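Local atomic coordinates of tryparedoxin (PDB entry 1O8X), a protein that probably works as a thioredoxin-like dithiol-disulfide oxidoreductase, passing electrons in the trypanosomatid defence against oxidative stress. Residues L30-F35 with E138-K143. The protein carries 1 engineered substitution. Residues are numbered along the deposited sequence; the frame is centred on the assembly and turned at random.
Sequences LVFFYF and EQFPWK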
loop_
_atom_site.group_PDB
_atom_site.type_symbol
_atom_site.label_atom_id
_atom_site.label_comp_id
_atom_site.label_asym_id
_atom_site.label_seq_id
_atom_site.Cartn_x
_atom_site.Cartn_y
_atom_site.Cartn_z
ATOM N N LEU A 30 -0.793 3.522 10.750
ATOM C CA LEU A 30 0.188 2.706 10.041
ATOM C C LEU A 30 -0.212 2.733 8.571
ATOM O O LEU A 30 -1.392 2.578 8.246
ATOM C CB LEU A 30 0.153 1.281 10.578
ATOM C CG LEU A 30 1.042 0.266 9.850
ATOM C CD1 LEU A 30 2.523 0.543 9.949
ATOM C CD2 LEU A 30 0.721 -1.119 10.382
ATOM N N VAL A 31 0.759 2.937 7.686
ATOM C CA VAL A 31 0.479 3.021 6.261
ATOM C C VAL A 31 1.194 1.894 5.556
ATOM O O VAL A 31 2.415 1.787 5.646
ATOM C CB VAL A 31 0.929 4.382 5.680
ATOM C CG1 VAL A 31 0.728 4.413 4.176
ATOM C CG2 VAL A 31 0.131 5.506 6.341
ATOM N N PHE A 32 0.436 1.060 4.854
ATOM C CA PHE A 32 1.037 0.001 4.058
ATOM C C PHE A 32 1.104 0.427 2.606
ATOM O O PHE A 32 0.064 0.684 1.976
ATOM C CB PHE A 32 0.182 -1.262 4.115
ATOM C CG PHE A 32 0.242 -2.003 5.406
ATOM C CD1 PHE A 32 -0.843 -1.937 6.270
ATOM C CD2 PHE A 32 1.331 -2.822 5.736
ATOM C CE1 PHE A 32 -0.850 -2.628 7.465
ATOM C CE2 PHE A 32 1.351 -3.521 6.939
ATOM C CZ PHE A 32 0.252 -3.438 7.804
ATOM N N PHE A 33 2.303 0.456 2.047
ATOM C CA PHE A 33 2.496 0.605 0.606
ATOM C C PHE A 33 2.349 -0.758 -0.041
ATOM O O PHE A 33 3.076 -1.700 0.308
ATOM C CB PHE A 33 3.885 1.174 0.326
ATOM C CG PHE A 33 4.100 2.533 0.908
ATOM C CD1 PHE A 33 5.095 2.742 1.853
ATOM C CD2 PHE A 33 3.313 3.608 0.498
ATOM C CE1 PHE A 33 5.315 4.018 2.391
ATOM C CE2 PHE A 33 3.511 4.879 1.032
ATOM C CZ PHE A 33 4.526 5.081 1.978
ATOM N N TYR A 34 1.380 -0.872 -0.945
ATOM C CA TYR A 34 1.093 -2.129 -1.636
ATOM C C TYR A 34 1.587 -2.027 -3.061
ATOM O O TYR A 34 1.011 -1.316 -3.877
ATOM C CB TYR A 34 -0.411 -2.425 -1.607
ATOM C CG TYR A 34 -0.773 -3.730 -2.297
ATOM C CD1 TYR A 34 0.017 -4.872 -2.134
ATOM C CD2 TYR A 34 -1.910 -3.826 -3.108
ATOM C CE1 TYR A 34 -0.316 -6.075 -2.755
ATOM C CE2 TYR A 34 -2.249 -5.042 -3.736
ATOM C CZ TYR A 34 -1.450 -6.157 -3.534
ATOM O OH TYR A 34 -1.735 -7.378 -4.120
ATOM N N PHE A 35 2.693 -2.708 -3.330
ATOM C CA PHE A 35 3.291 -2.726 -4.670
ATOM C C PHE A 35 2.709 -3.901 -5.439
ATOM O O PHE A 35 2.847 -5.063 -5.027
ATOM C CB PHE A 35 4.815 -2.866 -4.573
ATOM C CG PHE A 35 5.462 -1.754 -3.798
ATOM C CD1 PHE A 35 5.555 -1.813 -2.408
ATOM C CD2 PHE A 35 5.946 -0.622 -4.450
ATOM C CE1 PHE A 35 6.124 -0.762 -1.687
ATOM C CE2 PHE A 35 6.535 0.416 -3.719
ATOM C CZ PHE A 35 6.612 0.340 -2.349
ATOM N N GLU A 138 -3.248 -11.691 14.594
ATOM C CA GLU A 138 -2.837 -11.920 15.978
ATOM C C GLU A 138 -1.425 -11.387 16.213
ATOM O O GLU A 138 -1.064 -11.008 17.323
ATOM C CB GLU A 138 -2.956 -13.414 16.303
ATOM C CG GLU A 138 -4.404 -13.873 16.408
ATOM C CD GLU A 138 -4.561 -15.320 16.843
ATOM O OE1 GLU A 138 -3.546 -16.015 17.081
ATOM O OE2 GLU A 138 -5.723 -15.761 16.952
ATOM N N GLN A 139 -0.623 -11.352 15.154
ATOM C CA GLN A 139 0.743 -10.849 15.252
ATOM C C GLN A 139 0.957 -9.537 14.505
ATOM O O GLN A 139 2.106 -9.075 14.360
ATOM C CB GLN A 139 1.757 -11.896 14.778
ATOM C CG GLN A 139 1.763 -13.167 15.633
ATOM C CD GLN A 139 1.915 -12.893 17.112
ATOM O OE1 GLN A 139 1.176 -13.461 17.929
ATOM N NE2 GLN A 139 2.866 -12.029 17.472
ATOM N N PHE A 140 -0.134 -8.933 14.036
ATOM C CA PHE A 140 -0.059 -7.612 13.399
ATOM C C PHE A 140 0.653 -6.624 14.338
ATOM O O PHE A 140 0.392 -6.669 15.545
ATOM C CB PHE A 140 -1.489 -7.149 13.105
ATOM C CG PHE A 140 -1.599 -5.750 12.592
ATOM C CD1 PHE A 140 -1.653 -5.492 11.227
ATOM C CD2 PHE A 140 -1.668 -4.677 13.489
ATOM C CE1 PHE A 140 -1.771 -4.166 10.775
ATOM C CE2 PHE A 140 -1.777 -3.369 13.046
ATOM C CZ PHE A 140 -1.836 -3.108 11.704
ATOM N N PRO A 141 1.492 -5.700 13.849
ATOM C CA PRO A 141 1.799 -5.448 12.437
ATOM C C PRO A 141 3.033 -6.185 11.900
ATOM O O PRO A 141 3.657 -5.684 10.963
ATOM C CB PRO A 141 2.072 -3.935 12.430
ATOM C CG PRO A 141 2.746 -3.719 13.752
ATOM C CD PRO A 141 2.122 -4.692 14.723
ATOM N N TRP A 142 3.360 -7.349 12.468
ATOM C CA TRP A 142 4.403 -8.236 11.911
ATOM C C TRP A 142 5.753 -7.530 11.873
ATOM O O TRP A 142 6.443 -7.515 10.866
ATOM C CB TRP A 142 4.004 -8.776 10.528
ATOM C CG TRP A 142 2.606 -9.345 10.522
ATOM C CD1 TRP A 142 2.158 -10.438 11.218
ATOM C CD2 TRP A 142 1.471 -8.833 9.817
ATOM N NE1 TRP A 142 0.819 -10.642 10.977
ATOM C CE2 TRP A 142 0.365 -9.668 10.127
ATOM C CE3 TRP A 142 1.268 -7.746 8.955
ATOM C CZ2 TRP A 142 -0.911 -9.460 9.583
ATOM C CZ3 TRP A 142 0.005 -7.535 8.421
ATOM C CH2 TRP A 142 -1.072 -8.389 8.738
ATOM N N LYS A 143 6.115 -6.912 12.994
ATOM C CA LYS A 143 7.281 -6.052 13.057
ATOM C C LYS A 143 8.554 -6.764 12.609
ATOM O O LYS A 143 8.829 -7.920 12.993
ATOM C CB LYS A 143 7.488 -5.576 14.494
ATOM C CG LYS A 143 6.385 -4.679 14.970
ATOM C CD LYS A 143 6.679 -4.103 16.336
ATOM C CE LYS A 143 5.379 -3.736 17.008
ATOM N NZ LYS A 143 4.650 -4.958 17.437
#
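L30 and F32, on a central strand of the thioredoxin-fold sheet, meet F140, P141 and W142 of the C-terminal tail, which follows helix 127-131 and covers the start of this strand. L30 and F140 approach tip to tip: CD2 of L30 lies 3.5 Å from CZ of F140. The same methyl reaches CB of P141 at 3.7 Å, and so bridges two neighbouring tail residues. F140 extends its ring to the strand with CG anti to the backbone N (chi1 173°). Its CE1 comes to the edge of the F32 ring, near the plane, 3.7 Å from CZ of F32, the two ring planes steeply inclined at about 60°. One face of F32 is backed by CG of L30 from its own strand. The W142 side chain runs across that of F32, the ring planes inclined at about 45°, with CZ3 of W142 4.2 Å from CZ of F32.

Q139-W142 form a type VIa turn, with the cis peptide bond before P141 and W142 N donating to Q139 O at 2.9 Å. CB of P141 sits 3.8 Å above the centre of the F140 ring. F63 meets both F32 and F140, while the indole rests against helix 127-131. Strand and tail thus join through apolar and aromatic packing without a directional bond; W142 is positioned by polar bonds made elsewhere, NE1 to D134 and its carbonyl O to T124 and R126.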